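Local atomic coordinates of glutathione S-transferase (Bombyx mori, PDB entry 4E8H), a protein that probably catalyses the conjugation of glutathione to electrophilic compounds, and forms a homodimer. Residues Q5-Y10 against P59-N64; M52-T57 against I67-R72. All coordinates share one frame; numbering follows the deposited sequence.

Contact 1. Residues Q5-Y10 against P59-N64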
loop_
_atom_site.group_PDB
_atom_site.type_symbol
_atom_site.label_atom_id
_atom_site.label_comp_id
_atom_site.label_asym_id
_atom_site.label_seq_id
_atom_site.Cartn_x
_atom_site.Cartn_y
_atom_site.Cartn_z
ATOM N N GLN B 5 -13.394 -11.594 -22.468
ATOM C CA GLN B 5 -13.775 -12.874 -21.886
ATOM C C GLN B 5 -13.652 -12.717 -20.365
ATOM O O GLN B 5 -13.041 -11.748 -19.901
ATOM C CB GLN B 5 -12.912 -14.018 -22.450
ATOM C CG GLN B 5 -11.611 -14.310 -21.707
ATOM C CD GLN B 5 -10.473 -14.723 -22.634
ATOM O OE1 GLN B 5 -10.693 -15.308 -23.698
ATOM N NE2 GLN B 5 -9.247 -14.411 -22.231
ATOM N N PRO B 6 -14.250 -13.640 -19.584
ATOM C CA PRO B 6 -14.165 -13.529 -18.127
ATOM C C PRO B 6 -12.736 -13.395 -17.615
ATOM O O PRO B 6 -11.835 -14.099 -18.080
ATOM C CB PRO B 6 -14.780 -14.842 -17.648
ATOM C CG PRO B 6 -15.765 -15.180 -18.701
ATOM C CD PRO B 6 -15.133 -14.749 -19.992
ATOM N N ILE B 7 -12.544 -12.475 -16.675
ATOM C CA ILE B 7 -11.258 -12.283 -16.021
ATOM C C ILE B 7 -10.964 -13.499 -15.148
ATOM O O ILE B 7 -11.865 -14.039 -14.500
ATOM C CB ILE B 7 -11.241 -10.978 -15.185
ATOM C CG1 ILE B 7 -11.419 -9.759 -16.102
ATOM C CG2 ILE B 7 -9.954 -10.862 -14.383
ATOM C CD1 ILE B 7 -11.745 -8.459 -15.377
ATOM N N LYS B 8 -9.710 -13.938 -15.158
ATOM C CA LYS B 8 -9.289 -15.074 -14.349
ATOM C C LYS B 8 -8.675 -14.600 -13.041
ATOM O O LYS B 8 -7.952 -13.601 -13.010
ATOM C CB LYS B 8 -8.303 -15.956 -15.121
ATOM C CG LYS B 8 -8.948 -16.760 -16.245
ATOM C CD LYS B 8 -7.922 -17.518 -17.073
ATOM C CE LYS B 8 -8.564 -18.088 -18.333
ATOM N NZ LYS B 8 -7.581 -18.798 -19.200
ATOM N N LEU B 9 -8.980 -15.313 -11.963
ATOM C CA LEU B 9 -8.380 -15.025 -10.667
ATOM C C LEU B 9 -7.808 -16.289 -10.042
ATOM O O LEU B 9 -8.545 -17.232 -9.743
ATOM C CB LEU B 9 -9.389 -14.367 -9.716
ATOM C CG LEU B 9 -8.782 -13.748 -8.450
ATOM C CD1 LEU B 9 -8.119 -12.407 -8.760
ATOM C CD2 LEU B 9 -9.829 -13.592 -7.357
ATOM N N TYR B 10 -6.492 -16.303 -9.863
ATOM C CA TYR B 10 -5.819 -17.374 -9.135
ATOM C C TYR B 10 -5.946 -17.054 -7.649
ATOM O O TYR B 10 -5.539 -15.980 -7.207
ATOM C CB TYR B 10 -4.358 -17.500 -9.585
ATOM C CG TYR B 10 -4.231 -17.888 -11.045
ATOM C CD1 TYR B 10 -4.077 -19.221 -11.424
ATOM C CD2 TYR B 10 -4.294 -16.921 -12.051
ATOM C CE1 TYR B 10 -3.974 -19.581 -12.765
ATOM C CE2 TYR B 10 -4.197 -17.272 -13.394
ATOM C CZ TYR B 10 -4.035 -18.601 -13.742
ATOM O OH TYR B 10 -3.936 -18.944 -15.071
ATOM N N PRO B 59 -3.896 -13.129 -4.452
ATOM C CA PRO B 59 -4.510 -13.289 -5.769
ATOM C C PRO B 59 -3.617 -12.806 -6.906
ATOM O O PRO B 59 -2.846 -11.858 -6.737
ATOM C CB PRO B 59 -5.755 -12.403 -5.679
ATOM C CG PRO B 59 -5.375 -11.327 -4.735
ATOM C CD PRO B 59 -4.457 -11.973 -3.728
ATOM N N THR B 60 -3.716 -13.483 -8.043
ATOM C CA THR B 60 -3.139 -13.001 -9.288
ATOM C C THR B 60 -4.260 -12.958 -10.321
ATOM O O THR B 60 -4.988 -13.938 -10.511
ATOM C CB THR B 60 -1.943 -13.869 -9.755
ATOM O OG1 THR B 60 -0.892 -13.793 -8.782
ATOM C CG2 THR B 60 -1.401 -13.389 -11.096
ATOM N N MET B 61 -4.410 -11.802 -10.956
ATOM C CA MET B 61 -5.443 -11.592 -11.956
ATOM C C MET B 61 -4.879 -11.755 -13.365
ATOM O O MET B 61 -3.779 -11.281 -13.658
ATOM C CB MET B 61 -6.045 -10.196 -11.793
ATOM C CG MET B 61 -7.147 -9.871 -12.782
ATOM S SD MET B 61 -7.317 -8.107 -13.095
ATOM C CE MET B 61 -5.911 -7.815 -14.171
ATOM N N ASP B 62 -5.640 -12.432 -14.225
ATOM C CA ASP B 62 -5.364 -12.477 -15.662
ATOM C C ASP B 62 -6.583 -11.964 -16.433
ATOM O O ASP B 62 -7.535 -12.712 -16.688
ATOM C CB ASP B 62 -4.969 -13.894 -16.112
ATOM C CG ASP B 62 -4.776 -14.015 -17.630
ATOM O OD1 ASP B 62 -4.869 -13.003 -18.364
ATOM O OD2 ASP B 62 -4.529 -15.145 -18.095
ATOM N N ASP B 63 -6.546 -10.680 -16.781
ATOM C CA ASP B 63 -7.554 -10.071 -17.640
ATOM C C ASP B 63 -7.098 -10.221 -19.083
ATOM O O ASP B 63 -6.402 -9.352 -19.625
ATOM C CB ASP B 63 -7.780 -8.593 -17.270
ATOM C CG ASP B 63 -8.742 -7.873 -18.220
ATOM O OD1 ASP B 63 -9.512 -8.534 -18.949
ATOM O OD2 ASP B 63 -8.728 -6.624 -18.229
ATOM N N ASN B 64 -7.460 -11.353 -19.680
ATOM C CA ASN B 64 -7.283 -11.572 -21.109
ATOM C C ASN B 64 -5.846 -11.316 -21.587
ATOM O O ASN B 64 -5.623 -10.691 -22.625
ATOM C CB ASN B 64 -8.302 -10.721 -21.880
ATOM C CG ASN B 64 -9.742 -11.089 -21.542
ATOM O OD1 ASN B 64 -10.405 -11.765 -22.319
ATOM N ND2 ASN B 64 -10.223 -10.656 -20.378
HETATM O O HOH W 1 -9.133 -13.833 -18.999
#
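Leu9 and Met61 put their side chains on one face of this antiparallel pair in a thioredoxin-like sheet, with Ile7 and Pro59 packing beside them; Lys8 and Asp62, and Tyr10 and Thr60, each pair joined by two main-chain hydrogen bonds, lie on the other. Met61 leaves the backbone with CG anti to N (chi1 -179°). Its CB lies 4.3 Å from Leu9 CD1; its CG presses tightly on Ile7 CG2 at 3.4 Å; its SD stays 4.0 Å from that methyl. There the chain bends (chi3 76°), turning CE away from Ile7, and the side chain packs against Ile74 and Tyr77 of helix 71-82, where a flexible thioether fits well. The Leu9 and Pro59 side chains lie side by side, Leu9 CD1 3.9 Å from Pro59 CB. Where the strands part, at 5-6 and 64, Asn64 ND2 donates to Gln5 O at 3.1 Å and to Asp63 OD1 at 2.7 Å. A water bridges Pro6 O, Asp62 O, Asn64 N and Gln5 NE2. Buried Asp63 OD2 is met by Tyr77 and Tyr82 and forms a salt bridge with Arg94 of the second subunit. These probably stabilise the ionised carboxylate, tying the end of an inner strand to that subunit.

Contact 2. Residues M52-T57 against I67-R72. With GSH (glutathione), chain F.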
loop_
_atom_site.group_PDB
_atom_site.type_symbol
_atom_site.label_atom_id
_atom_site.label_comp_id
_atom_site.label_asym_id
_atom_site.label_seq_id
_atom_site.Cartn_x
_atom_site.Cartn_y
_atom_site.Cartn_z
ATOM N N MET B 52 4.297 -16.094 -15.008
ATOM C CA MET B 52 3.162 -15.185 -14.873
ATOM C C MET B 52 3.391 -14.168 -13.748
ATOM O O MET B 52 3.272 -12.959 -13.963
ATOM C CB MET B 52 1.872 -15.985 -14.647
ATOM C CG MET B 52 0.623 -15.134 -14.446
ATOM S SD MET B 52 -0.899 -16.081 -14.241
ATOM C CE MET B 52 -0.576 -16.942 -12.703
ATOM N N ASN B 53 3.733 -14.663 -12.561
ATOM C CA ASN B 53 3.935 -13.821 -11.384
ATOM C C ASN B 53 5.189 -14.271 -10.636
ATOM O O ASN B 53 5.137 -15.242 -9.873
ATOM C CB ASN B 53 2.690 -13.879 -10.479
ATOM C CG ASN B 53 2.830 -13.057 -9.195
ATOM O OD1 ASN B 53 3.868 -12.454 -8.923
ATOM N ND2 ASN B 53 1.767 -13.038 -8.400
ATOM N N PRO B 54 6.325 -13.575 -10.858
ATOM C CA PRO B 54 7.587 -13.953 -10.206
ATOM C C PRO B 54 7.544 -13.886 -8.677
ATOM O O PRO B 54 8.356 -14.534 -8.011
ATOM C CB PRO B 54 8.599 -12.944 -10.764
ATOM C CG PRO B 54 7.782 -11.832 -11.336
ATOM C CD PRO B 54 6.513 -12.464 -11.807
ATOM N N GLN B 55 6.600 -13.119 -8.133
ATOM C CA GLN B 55 6.423 -13.023 -6.685
ATOM C C GLN B 55 5.602 -14.198 -6.130
ATOM O O GLN B 55 5.480 -14.353 -4.913
ATOM C CB GLN B 55 5.792 -11.675 -6.306
ATOM C CG GLN B 55 6.205 -11.163 -4.929
ATOM C CD GLN B 55 5.673 -9.770 -4.610
ATOM O OE1 GLN B 55 5.380 -8.976 -5.507
ATOM N NE2 GLN B 55 5.555 -9.470 -3.323
ATOM N N HIS B 56 5.062 -15.025 -7.028
ATOM C CA HIS B 56 4.284 -16.225 -6.671
ATOM C C HIS B 56 3.307 -16.006 -5.508
ATOM O O HIS B 56 3.348 -16.706 -4.491
ATOM C CB HIS B 56 5.200 -17.439 -6.427
ATOM C CG HIS B 56 6.298 -17.189 -5.439
ATOM N ND1 HIS B 56 6.101 -17.248 -4.078
ATOM C CD2 HIS B 56 7.603 -16.876 -5.618
ATOM C CE1 HIS B 56 7.237 -16.982 -3.458
ATOM N NE2 HIS B 56 8.165 -16.753 -4.370
ATOM N N THR B 57 2.436 -15.016 -5.676
ATOM C CA THR B 57 1.400 -14.713 -4.698
ATOM C C THR B 57 0.015 -14.980 -5.270
ATOM O O THR B 57 -0.172 -15.039 -6.489
ATOM C CB THR B 57 1.435 -13.229 -4.259
ATOM O OG1 THR B 57 1.428 -12.386 -5.421
ATOM C CG2 THR B 57 2.674 -12.931 -3.416
ATOM N N ILE B 67 -1.667 -9.390 -16.835
ATOM C CA ILE B 67 -1.424 -9.959 -15.513
ATOM C C ILE B 67 -1.245 -8.864 -14.465
ATOM O O ILE B 67 -0.549 -7.876 -14.704
ATOM C CB ILE B 67 -0.166 -10.876 -15.504
ATOM C CG1 ILE B 67 -0.156 -11.835 -16.708
ATOM C CG2 ILE B 67 -0.041 -11.626 -14.173
ATOM C CD1 ILE B 67 -1.321 -12.836 -16.768
ATOM N N LEU B 68 -1.877 -9.050 -13.308
ATOM C CA LEU B 68 -1.719 -8.139 -12.179
ATOM C C LEU B 68 -1.837 -8.889 -10.854
ATOM O O LEU B 68 -2.663 -9.794 -10.715
ATOM C CB LEU B 68 -2.772 -7.023 -12.253
ATOM C CG LEU B 68 -2.732 -5.836 -11.285
ATOM C CD1 LEU B 68 -1.500 -4.961 -11.510
ATOM C CD2 LEU B 68 -4.002 -5.013 -11.433
ATOM N N TRP B 69 -0.998 -8.519 -9.889
ATOM C CA TRP B 69 -1.156 -8.987 -8.514
ATOM C C TRP B 69 -1.150 -7.798 -7.537
ATOM O O TRP B 69 -1.072 -6.645 -7.968
ATOM C CB TRP B 69 -0.138 -10.089 -8.161
ATOM C CG TRP B 69 1.292 -9.683 -8.293
ATOM C CD1 TRP B 69 2.108 -9.248 -7.293
ATOM C CD2 TRP B 69 2.085 -9.681 -9.490
ATOM N NE1 TRP B 69 3.358 -8.968 -7.788
ATOM C CE2 TRP B 69 3.372 -9.223 -9.133
ATOM C CE3 TRP B 69 1.831 -10.016 -10.829
ATOM C CZ2 TRP B 69 4.409 -9.090 -10.066
ATOM C CZ3 TRP B 69 2.864 -9.882 -11.758
ATOM C CH2 TRP B 69 4.138 -9.422 -11.369
ATOM N N GLU B 70 -1.237 -8.092 -6.239
ATOM C CA GLU B 70 -1.586 -7.115 -5.188
ATOM C C GLU B 70 -3.078 -6.804 -5.235
ATOM O O GLU B 70 -3.560 -6.152 -6.166
ATOM C CB GLU B 70 -0.752 -5.823 -5.253
ATOM C CG GLU B 70 0.713 -5.982 -4.857
ATOM C CD GLU B 70 0.939 -6.230 -3.368
ATOM O OE1 GLU B 70 0.004 -6.049 -2.554
ATOM O OE2 GLU B 70 2.077 -6.605 -3.013
ATOM N N SER B 71 -3.798 -7.276 -4.218
ATOM C CA SER B 71 -5.256 -7.153 -4.156
ATOM C C SER B 71 -5.767 -5.729 -4.361
ATOM O O SER B 71 -6.749 -5.521 -5.075
ATOM C CB SER B 71 -5.787 -7.706 -2.832
ATOM O OG SER B 71 -5.163 -7.069 -1.728
ATOM N N ARG B 72 -5.099 -4.758 -3.743
ATOM C CA ARG B 72 -5.574 -3.374 -3.765
ATOM C C ARG B 72 -5.342 -2.681 -5.116
ATOM O O ARG B 72 -6.118 -1.803 -5.506
ATOM C CB ARG B 72 -4.999 -2.581 -2.580
ATOM C CG ARG B 72 -5.486 -3.107 -1.216
ATOM C CD ARG B 72 -4.591 -2.669 -0.053
ATOM N NE ARG B 72 -4.859 -3.430 1.171
ATOM C CZ ARG B 72 -4.340 -4.625 1.452
ATOM N NH1 ARG B 72 -3.516 -5.222 0.600
ATOM N NH2 ARG B 72 -4.648 -5.227 2.592
HETATM N N1 GSH F . -0.156 -7.822 -0.336
HETATM C CA1 GSH F . -0.637 -8.952 -1.111
HETATM C C1 GSH F . -1.997 -8.630 -1.661
HETATM O O11 GSH F . -2.709 -7.757 -1.118
HETATM O O12 GSH F . -2.433 -9.226 -2.671
HETATM C CB1 GSH F . -0.707 -10.195 -0.227
HETATM C CG1 GSH F . -0.579 -11.471 -1.057
HETATM C CD1 GSH F . -0.151 -12.645 -0.201
HETATM O OE1 GSH F . 0.887 -12.503 0.743
HETATM N N2 GSH F . -0.795 -13.796 -0.390
HETATM C CA2 GSH F . -0.405 -15.017 0.296
HETATM C C2 GSH F . 0.506 -15.837 -0.566
HETATM O O2 GSH F . 0.341 -15.787 -1.964
HETATM C CB2 GSH F . -1.647 -15.830 0.643
HETATM S SG2 GSH F . -2.730 -14.989 1.827
HETATM N N3 GSH F . 1.436 -16.580 0.036
HETATM C CA3 GSH F . 2.262 -17.535 -0.688
HETATM C C3 GSH F . 3.548 -16.922 -1.198
HETATM O O31 GSH F . 3.702 -15.681 -1.202
HETATM O O32 GSH F . 4.478 -17.645 -1.624
HETATM O O HOH W 2 3.848 -6.773 -5.115
HETATM O O HOH W 3 -1.440 -10.524 -4.843
#
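The glutathione pocket, the G-site of the transferase fold, takes two of its walls from 52-57 and 67-72, which meet chiefly where Asn53 and Gln55 grip Trp69. The Trp69 side chain starts in the crowded position between backbone N and carbonyl carbon (chi1 59°), which turns the indole toward 52-57. The Asn53 amide stacks on it, the planes 19° apart; OD1 lies over the centre of the indole, 3.2 Å above its plane. That oxygen also accepts from Gln55 N in an Asx turn, while ND2 donates to Thr57 OG1 at 3.1 Å and to Thr60 OG1, so the flat amide is fixed in rotation; asparagine supplies both a donor and an acceptor here. Gln55 comes instead to the ring edge: Trp69 NE1 donates to its OE1 at 3.0 Å, with the amide nearly perpendicular to the indole (86°). A water joins this OE1 to Glu70 OE2. Beyond the indole, Met52 CG packs on Ile67 CG2 at 3.6 Å.

Both segments hold the ligand. His56 ND1 donates to the glycyl carboxylate oxygen O32 at 3.0 Å. At the γ-glutamyl end, the amino N1 bonds to Glu70 OE1 at 2.8 Å, and Ser71 N and OG reach the carboxylate, N to O12 at 2.8 Å and OG to O11 at 2.6 Å. The N-terminal end of a helix would also help to stabilise this negative charge.

Glu70 occupies the N-cap of helix 71-82, just past strand 66-69, whereas Asn53 follows helix 47-52. Thr60 of strand 60-63 touches Trp69; Thr109 and Gln101 of the second subunit pack on Gln55 and Trp69, and within the same chain Arg72 NH2 forms a salt bridge with Asp106 of helix 93-124.

In the fold
From the N terminus, residues 5-10 lead into inner strand 7-11, and the chain then passes through helix 16-27, strand 32-36 and helix 47-52 before 59-64 returns beside it, so contact 1 closes a long loop. Contact 2 closes a much shorter one, from 52-57 through the hairpin of strands 60-63 and 66-69 to the start of helix 71-82. The two loops cross, since 52-57 precedes 59-64 and 67-72 follows it. They share strand 60-63, whose Met61 N probably bonds to Leu68 O. The cis-proline Pro59 touches glutathione, carrying contact 1 to the pocket framed by contact 2.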